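Long-range contacts in glutamate receptor IIB (Drosophila melanogaster, PDB 4WXJ), which binds glutamate in this clamshell ligand-binding domain and is probably a subunit of a glutamate-gated cation channel of the postsynaptic membrane: residues T110-Q115 against E223-I228; M114-S119 against L198-N203; Y48-E53 against V242-L247. All coordinates share one frame; numbering follows the deposited sequence.

Contact 1 (T110-Q115 against E223-I228)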
loop_
_atom_site.group_PDB
_atom_site.type_symbol
_atom_site.label_atom_id
_atom_site.label_comp_id
_atom_site.label_asym_id
_atom_site.label_seq_id
_atom_site.Cartn_x
_atom_site.Cartn_y
_atom_site.Cartn_z
ATOM N N THR A 110 4.175 8.623 -11.527
ATOM C CA THR A 110 5.529 8.475 -12.034
ATOM C C THR A 110 5.710 7.040 -12.494
ATOM O O THR A 110 4.805 6.215 -12.346
ATOM C CB THR A 110 6.587 8.805 -10.966
ATOM O OG1 THR A 110 6.497 7.858 -9.892
ATOM C CG2 THR A 110 6.384 10.209 -10.421
ATOM N N VAL A 111 6.874 6.738 -13.056
ATOM C CA VAL A 111 7.263 5.351 -13.247
ATOM C C VAL A 111 7.263 4.692 -11.874
ATOM O O VAL A 111 7.517 5.360 -10.872
ATOM C CB VAL A 111 8.652 5.208 -13.894
ATOM C CG1 VAL A 111 8.632 5.717 -15.321
ATOM C CG2 VAL A 111 9.706 5.942 -13.072
ATOM N N PRO A 112 6.976 3.385 -11.812
ATOM C CA PRO A 112 6.953 2.770 -10.481
ATOM C C PRO A 112 8.323 2.721 -9.814
ATOM O O PRO A 112 9.333 2.636 -10.512
ATOM C CB PRO A 112 6.447 1.350 -10.756
ATOM C CG PRO A 112 5.783 1.415 -12.090
ATOM C CD PRO A 112 6.541 2.448 -12.862
ATOM N N PHE A 113 8.349 2.777 -8.484
ATOM C CA PHE A 113 9.592 2.614 -7.732
ATOM C C PHE A 113 9.645 1.257 -7.033
ATOM O O PHE A 113 10.644 0.915 -6.404
ATOM C CB PHE A 113 9.766 3.746 -6.709
ATOM C CG PHE A 113 8.668 3.829 -5.682
ATOM C CD1 PHE A 113 8.708 3.054 -4.534
ATOM C CD2 PHE A 113 7.610 4.709 -5.852
ATOM C CE1 PHE A 113 7.706 3.142 -3.585
ATOM C CE2 PHE A 113 6.606 4.801 -4.908
ATOM C CZ PHE A 113 6.653 4.017 -3.773
ATOM N N MET A 114 8.570 0.483 -7.154
ATOM C CA MET A 114 8.523 -0.847 -6.558
ATOM C C MET A 114 7.481 -1.718 -7.248
ATOM O O MET A 114 6.372 -1.266 -7.541
ATOM C CB MET A 114 8.222 -0.749 -5.060
ATOM C CG MET A 114 8.507 -2.028 -4.281
ATOM S SD MET A 114 8.287 -1.846 -2.496
ATOM C CE MET A 114 9.557 -0.650 -2.098
ATOM N N GLN A 115 7.854 -2.965 -7.518
ATOM C CA GLN A 115 6.932 -3.948 -8.072
ATOM C C GLN A 115 6.620 -4.970 -6.989
ATOM O O GLN A 115 7.453 -5.245 -6.124
ATOM C CB GLN A 115 7.518 -4.624 -9.319
ATOM C CG GLN A 115 8.842 -5.330 -9.095
ATOM C CD GLN A 115 9.373 -5.992 -10.357
ATOM O OE1 GLN A 115 9.299 -5.425 -11.446
ATOM N NE2 GLN A 115 9.909 -7.198 -10.213
ATOM N N GLU A 223 0.224 -8.694 -10.615
ATOM C CA GLU A 223 1.351 -7.811 -10.906
ATOM C C GLU A 223 0.976 -6.374 -10.572
ATOM O O GLU A 223 0.273 -5.719 -11.342
ATOM C CB GLU A 223 1.762 -7.909 -12.378
ATOM C CG GLU A 223 2.344 -9.249 -12.795
ATOM C CD GLU A 223 2.725 -9.278 -14.267
ATOM O OE1 GLU A 223 3.108 -8.218 -14.810
ATOM O OE2 GLU A 223 2.633 -10.360 -14.885
ATOM N N LYS A 224 1.447 -5.890 -9.427
ATOM C CA LYS A 224 1.107 -4.548 -8.966
ATOM C C LYS A 224 2.358 -3.687 -8.817
ATOM O O LYS A 224 3.470 -4.206 -8.713
ATOM C CB LYS A 224 0.341 -4.624 -7.642
ATOM C CG LYS A 224 -0.887 -5.531 -7.683
ATOM C CD LYS A 224 -1.897 -5.107 -8.753
ATOM C CE LYS A 224 -2.976 -6.163 -8.958
ATOM N NZ LYS A 224 -3.738 -5.943 -10.220
ATOM N N HIS A 225 2.162 -2.370 -8.813
ATOM C CA HIS A 225 3.265 -1.418 -8.766
ATOM C C HIS A 225 2.968 -0.260 -7.821
ATOM O O HIS A 225 1.838 0.228 -7.769
ATOM C CB HIS A 225 3.556 -0.851 -10.160
ATOM C CG HIS A 225 3.567 -1.876 -11.255
ATOM N ND1 HIS A 225 4.675 -2.631 -11.550
ATOM C CD2 HIS A 225 2.602 -2.248 -12.131
ATOM C CE1 HIS A 225 4.394 -3.442 -12.561
ATOM N NE2 HIS A 225 3.150 -3.227 -12.930
ATOM N N TYR A 226 3.989 0.179 -7.088
ATOM C CA TYR A 226 3.916 1.425 -6.329
ATOM C C TYR A 226 4.481 2.562 -7.164
ATOM O O TYR A 226 5.557 2.435 -7.749
ATOM C CB TYR A 226 4.693 1.337 -5.015
ATOM C CG TYR A 226 4.155 0.357 -3.999
ATOM C CD1 TYR A 226 2.830 -0.061 -4.023
ATOM C CD2 TYR A 226 4.980 -0.145 -3.003
ATOM C CE1 TYR A 226 2.350 -0.957 -3.085
ATOM C CE2 TYR A 226 4.509 -1.036 -2.064
ATOM C CZ TYR A 226 3.196 -1.439 -2.110
ATOM O OH TYR A 226 2.732 -2.328 -1.168
ATOM N N GLY A 227 3.759 3.678 -7.199
ATOM C CA GLY A 227 4.199 4.856 -7.920
ATOM C C GLY A 227 3.949 6.116 -7.116
ATOM O O GLY A 227 3.072 6.149 -6.251
ATOM N N ILE A 228 4.732 7.151 -7.392
ATOM C CA ILE A 228 4.493 8.457 -6.799
ATOM C C ILE A 228 3.366 9.138 -7.561
ATOM O O ILE A 228 3.424 9.271 -8.784
ATOM C CB ILE A 228 5.756 9.339 -6.819
ATOM C CG1 ILE A 228 6.825 8.739 -5.900
ATOM C CG2 ILE A 228 5.413 10.770 -6.391
ATOM C CD1 ILE A 228 8.134 9.513 -5.863
#

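Contact 2 (M114-S119 against L198-N203). With GLU (glutamic acid), chain C.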
loop_
_atom_site.group_PDB
_atom_site.type_symbol
_atom_site.label_atom_id
_atom_site.label_comp_id
_atom_site.label_asym_id
_atom_site.label_seq_id
_atom_site.Cartn_x
_atom_site.Cartn_y
_atom_site.Cartn_z
ATOM N N MET A 114 8.570 0.483 -7.154
ATOM C CA MET A 114 8.523 -0.847 -6.558
ATOM C C MET A 114 7.481 -1.718 -7.248
ATOM O O MET A 114 6.372 -1.266 -7.541
ATOM C CB MET A 114 8.222 -0.749 -5.060
ATOM C CG MET A 114 8.507 -2.028 -4.281
ATOM S SD MET A 114 8.287 -1.846 -2.496
ATOM C CE MET A 114 9.557 -0.650 -2.098
ATOM N N GLN A 115 7.854 -2.965 -7.518
ATOM C CA GLN A 115 6.932 -3.948 -8.072
ATOM C C GLN A 115 6.620 -4.970 -6.989
ATOM O O GLN A 115 7.453 -5.245 -6.124
ATOM C CB GLN A 115 7.518 -4.624 -9.319
ATOM C CG GLN A 115 8.842 -5.330 -9.095
ATOM C CD GLN A 115 9.373 -5.992 -10.357
ATOM O OE1 GLN A 115 9.299 -5.425 -11.446
ATOM N NE2 GLN A 115 9.909 -7.198 -10.213
ATOM N N LEU A 116 5.414 -5.522 -7.035
ATOM C CA LEU A 116 4.929 -6.390 -5.974
ATOM C C LEU A 116 3.803 -7.288 -6.472
ATOM O O LEU A 116 3.434 -7.255 -7.648
ATOM C CB LEU A 116 4.440 -5.550 -4.789
ATOM C CG LEU A 116 3.441 -4.453 -5.161
ATOM C CD1 LEU A 116 2.322 -4.355 -4.137
ATOM C CD2 LEU A 116 4.152 -3.113 -5.301
ATOM N N GLY A 117 3.261 -8.088 -5.560
ATOM C CA GLY A 117 2.108 -8.913 -5.846
ATOM C C GLY A 117 1.179 -8.955 -4.651
ATOM O O GLY A 117 1.327 -8.176 -3.708
ATOM N N ILE A 118 0.223 -9.875 -4.701
ATOM C CA ILE A 118 -0.738 -10.079 -3.627
ATOM C C ILE A 118 -0.592 -11.498 -3.092
ATOM O O ILE A 118 -0.277 -12.422 -3.843
ATOM C CB ILE A 118 -2.185 -9.847 -4.116
ATOM C CG1 ILE A 118 -2.365 -8.401 -4.587
ATOM C CG2 ILE A 118 -3.193 -10.171 -3.014
ATOM C CD1 ILE A 118 -3.653 -8.166 -5.356
ATOM N N SER A 119 -0.813 -11.671 -1.795
ATOM C CA SER A 119 -0.797 -13.001 -1.207
ATOM C C SER A 119 -1.651 -13.036 0.054
ATOM O O SER A 119 -2.357 -12.073 0.366
ATOM C CB SER A 119 0.638 -13.438 -0.900
ATOM O OG SER A 119 0.708 -14.841 -0.705
ATOM N N LEU A 198 -5.846 -10.858 3.029
ATOM C CA LEU A 198 -5.322 -10.715 1.679
ATOM C C LEU A 198 -4.661 -9.350 1.543
ATOM O O LEU A 198 -5.299 -8.313 1.742
ATOM C CB LEU A 198 -6.441 -10.890 0.655
ATOM C CG LEU A 198 -6.920 -12.332 0.479
ATOM C CD1 LEU A 198 -8.424 -12.374 0.292
ATOM C CD2 LEU A 198 -6.213 -12.992 -0.692
ATOM N N MET A 199 -3.372 -9.353 1.217
ATOM C CA MET A 199 -2.582 -8.131 1.229
ATOM C C MET A 199 -1.430 -8.202 0.240
ATOM O O MET A 199 -1.163 -9.248 -0.349
ATOM C CB MET A 199 -2.040 -7.869 2.635
ATOM C CG MET A 199 -1.071 -8.932 3.127
ATOM S SD MET A 199 -0.711 -8.808 4.892
ATOM C CE MET A 199 -0.043 -7.149 5.001
ATOM N N GLU A 200 -0.749 -7.077 0.072
ATOM C CA GLU A 200 0.360 -6.982 -0.859
ATOM C C GLU A 200 1.613 -7.618 -0.266
ATOM O O GLU A 200 1.856 -7.530 0.939
ATOM C CB GLU A 200 0.594 -5.519 -1.228
ATOM C CG GLU A 200 -0.553 -4.947 -2.055
ATOM C CD GLU A 200 -0.486 -3.442 -2.225
ATOM O OE1 GLU A 200 0.212 -2.777 -1.434
ATOM O OE2 GLU A 200 -1.142 -2.924 -3.154
ATOM N N THR A 201 2.395 -8.269 -1.123
ATOM C CA THR A 201 3.522 -9.089 -0.687
ATOM C C THR A 201 4.582 -8.286 0.062
ATOM O O THR A 201 5.243 -8.805 0.964
ATOM C CB THR A 201 4.180 -9.790 -1.885
ATOM O OG1 THR A 201 4.476 -8.825 -2.902
ATOM C CG2 THR A 201 3.247 -10.846 -2.450
ATOM N N THR A 202 4.738 -7.022 -0.314
ATOM C CA THR A 202 5.656 -6.125 0.375
ATOM C C THR A 202 5.290 -6.004 1.847
ATOM O O THR A 202 6.102 -6.280 2.734
ATOM C CB THR A 202 5.647 -4.725 -0.259
ATOM O OG1 THR A 202 4.291 -4.290 -0.436
ATOM C CG2 THR A 202 6.343 -4.753 -1.603
ATOM N N ASN A 203 4.053 -5.593 2.097
ATOM C CA ASN A 203 3.568 -5.400 3.455
ATOM C C ASN A 203 3.496 -6.716 4.212
ATOM O O ASN A 203 3.739 -6.761 5.417
ATOM C CB ASN A 203 2.194 -4.730 3.433
ATOM C CG ASN A 203 2.220 -3.376 2.755
ATOM O OD1 ASN A 203 3.200 -2.639 2.861
ATOM N ND2 ASN A 203 1.145 -3.042 2.049
HETATM N N GLU C . -1.196 -0.283 -1.614
HETATM C CA GLU C . -2.675 -0.439 -1.546
HETATM C C GLU C . -3.366 0.789 -2.125
HETATM O O GLU C . -2.709 1.657 -2.703
HETATM C CB GLU C . -3.116 -0.670 -0.102
HETATM C CG GLU C . -2.774 -2.046 0.448
HETATM C CD GLU C . -3.757 -3.132 0.027
HETATM O OE1 GLU C . -3.463 -4.320 0.278
HETATM O OE2 GLU C . -4.821 -2.807 -0.546
HETATM O OXT GLU C . -4.586 0.945 -2.039
#

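Contact 3 (Y48-E53 against V242-L247)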
loop_
_atom_site.group_PDB
_atom_site.type_symbol
_atom_site.label_atom_id
_atom_site.label_comp_id
_atom_site.label_asym_id
_atom_site.label_seq_id
_atom_site.Cartn_x
_atom_site.Cartn_y
_atom_site.Cartn_z
ATOM N N TYR A 48 13.809 12.198 0.204
ATOM C CA TYR A 48 15.096 12.845 0.453
ATOM C C TYR A 48 16.069 12.570 -0.688
ATOM O O TYR A 48 16.748 13.476 -1.169
ATOM C CB TYR A 48 15.705 12.369 1.775
ATOM C CG TYR A 48 15.320 13.205 2.975
ATOM C CD1 TYR A 48 15.894 14.451 3.189
ATOM C CD2 TYR A 48 14.392 12.746 3.899
ATOM C CE1 TYR A 48 15.548 15.220 4.285
ATOM C CE2 TYR A 48 14.041 13.505 5.000
ATOM C CZ TYR A 48 14.622 14.742 5.188
ATOM O OH TYR A 48 14.275 15.500 6.281
ATOM N N MET A 49 16.134 11.311 -1.111
ATOM C CA MET A 49 17.015 10.909 -2.202
ATOM C C MET A 49 16.612 11.589 -3.506
ATOM O O MET A 49 17.467 12.032 -4.275
ATOM C CB MET A 49 16.995 9.388 -2.371
ATOM C CG MET A 49 17.612 8.628 -1.208
ATOM S SD MET A 49 17.039 6.921 -1.086
ATOM C CE MET A 49 17.825 6.193 -2.519
ATOM N N LEU A 50 15.307 11.666 -3.753
ATOM C CA LEU A 50 14.792 12.305 -4.958
ATOM C C LEU A 50 14.951 13.818 -4.890
ATOM O O LEU A 50 15.188 14.471 -5.906
ATOM C CB LEU A 50 13.319 11.947 -5.169
ATOM C CG LEU A 50 13.030 10.539 -5.689
ATOM C CD1 LEU A 50 11.539 10.240 -5.616
ATOM C CD2 LEU A 50 13.531 10.381 -7.114
ATOM N N ALA A 51 14.809 14.372 -3.691
ATOM C CA ALA A 51 14.965 15.807 -3.493
ATOM C C ALA A 51 16.387 16.230 -3.834
ATOM O O ALA A 51 16.607 17.298 -4.404
ATOM C CB ALA A 51 14.626 16.187 -2.065
ATOM N N GLN A 52 17.346 15.381 -3.485
ATOM C CA GLN A 52 18.749 15.652 -3.767
ATOM C C GLN A 52 19.060 15.370 -5.234
ATOM O O GLN A 52 19.896 16.036 -5.843
ATOM C CB GLN A 52 19.653 14.809 -2.866
ATOM C CG GLN A 52 21.049 15.380 -2.693
ATOM C CD GLN A 52 22.125 14.314 -2.713
ATOM O OE1 GLN A 52 21.935 13.209 -2.201
ATOM N NE2 GLN A 52 23.266 14.639 -3.311
ATOM N N GLU A 53 18.374 14.379 -5.796
ATOM C CA GLU A 53 18.596 13.973 -7.178
ATOM C C GLU A 53 17.928 14.936 -8.156
ATOM O O GLU A 53 18.513 15.304 -9.175
ATOM C CB GLU A 53 18.068 12.553 -7.403
ATOM C CG GLU A 53 18.383 11.973 -8.774
ATOM C CD GLU A 53 19.869 11.771 -8.997
ATOM O OE1 GLU A 53 20.597 11.540 -8.010
ATOM O OE2 GLU A 53 20.307 11.846 -10.164
ATOM N N VAL A 242 12.647 10.248 -13.973
ATOM C CA VAL A 242 14.047 10.071 -14.347
ATOM C C VAL A 242 14.891 9.864 -13.093
ATOM O O VAL A 242 15.847 9.089 -13.096
ATOM C CB VAL A 242 14.577 11.279 -15.153
ATOM C CG1 VAL A 242 16.085 11.182 -15.356
ATOM C CG2 VAL A 242 13.876 11.363 -16.502
ATOM N N GLY A 243 14.525 10.560 -12.021
ATOM C CA GLY A 243 15.199 10.416 -10.743
ATOM C C GLY A 243 15.041 9.028 -10.149
ATOM O O GLY A 243 16.011 8.433 -9.676
ATOM N N ILE A 244 13.815 8.514 -10.168
ATOM C CA ILE A 244 13.532 7.171 -9.669
ATOM C C ILE A 244 14.342 6.122 -10.429
ATOM O O ILE A 244 14.894 5.197 -9.834
ATOM C CB ILE A 244 12.026 6.844 -9.783
ATOM C CG1 ILE A 244 11.230 7.686 -8.783
ATOM C CG2 ILE A 244 11.764 5.363 -9.526
ATOM C CD1 ILE A 244 9.730 7.687 -9.031
ATOM N N LEU A 245 14.404 6.269 -11.747
ATOM C CA LEU A 245 15.147 5.340 -12.588
ATOM C C LEU A 245 16.657 5.430 -12.349
ATOM O O LEU A 245 17.362 4.427 -12.447
ATOM C CB LEU A 245 14.826 5.598 -14.061
ATOM C CG LEU A 245 13.398 5.220 -14.460
ATOM C CD1 LEU A 245 13.016 5.852 -15.788
ATOM C CD2 LEU A 245 13.245 3.708 -14.529
ATOM N N ARG A 246 17.153 6.624 -12.036
ATOM C CA ARG A 246 18.566 6.785 -11.696
ATOM C C ARG A 246 18.902 5.983 -10.445
ATOM O O ARG A 246 19.844 5.189 -10.436
ATOM C CB ARG A 246 18.913 8.260 -11.478
ATOM C CG ARG A 246 20.375 8.509 -11.113
ATOM C CD ARG A 246 21.284 8.325 -12.315
ATOM N NE ARG A 246 21.616 9.606 -12.931
ATOM C CZ ARG A 246 22.046 9.754 -14.181
ATOM N NH1 ARG A 246 22.191 8.700 -14.972
ATOM N NH2 ARG A 246 22.321 10.965 -14.643
ATOM N N LEU A 247 18.124 6.203 -9.388
ATOM C CA LEU A 247 18.323 5.508 -8.123
ATOM C C LEU A 247 18.196 3.999 -8.301
ATOM O O LEU A 247 18.915 3.227 -7.667
ATOM C CB LEU A 247 17.317 6.003 -7.082
ATOM C CG LEU A 247 17.376 7.499 -6.754
ATOM C CD1 LEU A 247 16.219 7.900 -5.849
ATOM C CD2 LEU A 247 18.706 7.864 -6.113
#

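Contact 1 (T110-Q115 against E223-I228)
Strands 108-123 and 214-230 run antiparallel where they join the two lobes of the clamshell ligand-binding domain, the periplasmic-binding-protein fold shared by ionotropic glutamate receptors, and Tyr226 carries the largest share of their meeting. Its backbone is held from both ends: Tyr226 O accepts Phe113 N almost along its own C=O axis, while Tyr226 N donates to Met114 O over 2.8 Å in the plane of that carbonyl. These bonds lie on either side of the corner at Phe113; the second belongs to the hydrogen-bonded pair Met114-Tyr226, which Gln115-His225 follows as a non-hydrogen-bonded pair. The Tyr226 methylene covers one face of the Phe113 ring toward its rim, a CH-pi contact with CB 4.0 Å from the ring centroid. Phe113 can reach back like this because its CG sits in the crowded position between backbone N and carbonyl carbon (chi1 60°). On the same side of the sheet as the tyrosine ring, Met114 lies alongside it in an oblique Met-aromatic contact, SD 3.8 Å from Tyr226 CD2. The phenol OH hydrogen-bonds to Glu200 and Thr202, at the glutamate pocket that Tyr226 lines.

Ile228 closes the other end through Thr110. Thr110 N donates to Ile228 O in the carbonyl plane at 2.9 Å, and Ile228 N returns a more bent bond to Thr110 OG1 (144° at the hydrogen). An alanine at Thr110 would probably loosen this end, since it removes both the oxygen that takes the Ile228 N-H and the methyl that packs on Ile228 CB. Phe113 also packs on Ile228, CE2 4.1 Å from its CG1, with Ile228 N at the ring edge. Set between N and the carbonyl carbon, Thr110 OG1 also donates to Val111 O at 2.9 Å, the donor standing above the plane of that carbonyl.

Contact 2 (M114-S119 against L198-N203)
Backbone hydrogen bonds set the frame. Ser119 and Met199 form an antiparallel hydrogen-bonded pair, Ser119 N giving to Met199 O at 2.8 Å and Met199 N to Ser119 O, both nearly along the C=O axis of the acceptor. In the next, non-hydrogen-bonded pair, Ile118 with Glu200, the side chains diverge, and Glu200 CA instead approaches Gly117 O to 3.2 Å as a CA-H...O contact.

Thr201 then grips Gly117 twice. Thr201 N donates to Gly117 O from above the carbonyl plane, and Thr201 OG1, placed between N and the carbonyl carbon (chi1 51°), accepts Gly117 N at 3.0 Å. This is where strand 195-200, an inner strand of the mixed sheet, gives way to helix 201-208; Glu200 occupies the N-cap position, and its side chain reaches the bound glutamate.

The ligand is held by hydrogen bonds, probably charge-assisted: the amino N of the bound glutamate donates to Glu200 OE1 at 2.9 Å and weakly to OE2. Thr98 and Tyr226 also bond to this carboxylate, which would be likely to keep it ionised and fixed in rotation.

Van der Waals contacts flank it. Leu116 CD1 lies 3.5 Å from the carboxylate carbon, Glu200 CD, and also touches Glu200 CB and CG, while Leu116 CB meets the Thr202 methyl. The same methyl, Thr202 CG2, faces Met114 SD tip to tip at 3.6 Å.

Contact 3 (Y48-E53 against V242-L247)
Apolar contact dominates, carried by Leu50 and Leu247. Leu50 CD2 reaches the backbone of helix 237-250, 3.6 Å from both Gly243 C and Ile244 N, and goes on to touch Ile244 CG1. Gly243, having no side chain, lets this methyl come close to the helix backbone: the position a beta carbon would take on Gly243 is only 3.1 Å from Leu50 CD2, a tight distance. Leu247 buries the most surface: its CD1 lies 3.9 Å from Leu50 CD2 and equally close to Met49 CB, while Met49, bent at its last torsion, brings CE to 4.1 Å from Leu247 CD1 and CD2 alike.

The two short segments cross at 110°, their axes 9.6 Å apart, and so join helix 42-54 from the early part of the chain to helix 237-250 from near its end within one lobe of the clamshell, away from the glutamate pocket. Ile244 turns its side chain to the strands 108-123 and 214-230, and Leu247 also meets Leu253 of helix 252-261.

Electrostatic contact is confined to the partly exposed edge. Glu53 bends at chi2 (65°) and its CG passes Gly243 CA. Glu53 OE2 lies at the edge of the Arg246 guanidinium, in its plane, the carboxylate and guanidinium planes 85° apart; it makes a long salt bridge to Arg246 NE at 3.8 Å and sits nearer still to Arg246 CG, at 3.5 Å.

Contacts 1 and 2 share strand 108-123, with Met114 and Gln115 in common, and their centres lie about 12 Å apart. They meet at the pocket: Tyr226 OH of contact 1 is 2.6 Å from Glu200 OE1 and 2.6 Å from Thr202 OG1 of contact 2, both probable hydrogen bonds, so the tyrosine, itself lining the pocket, also braces the carboxylate that holds the glutamate amino group. Contact 3 stands about 14 Å from contact 1, centre to centre, and touches it by packing, with Ile244 CD1 3.3 Å from Thr110 OG1 and Ile228 CD1 against Leu50 CD1. From contact 2 its centre is about 23 Å away, the nearest atoms about 6 Å apart.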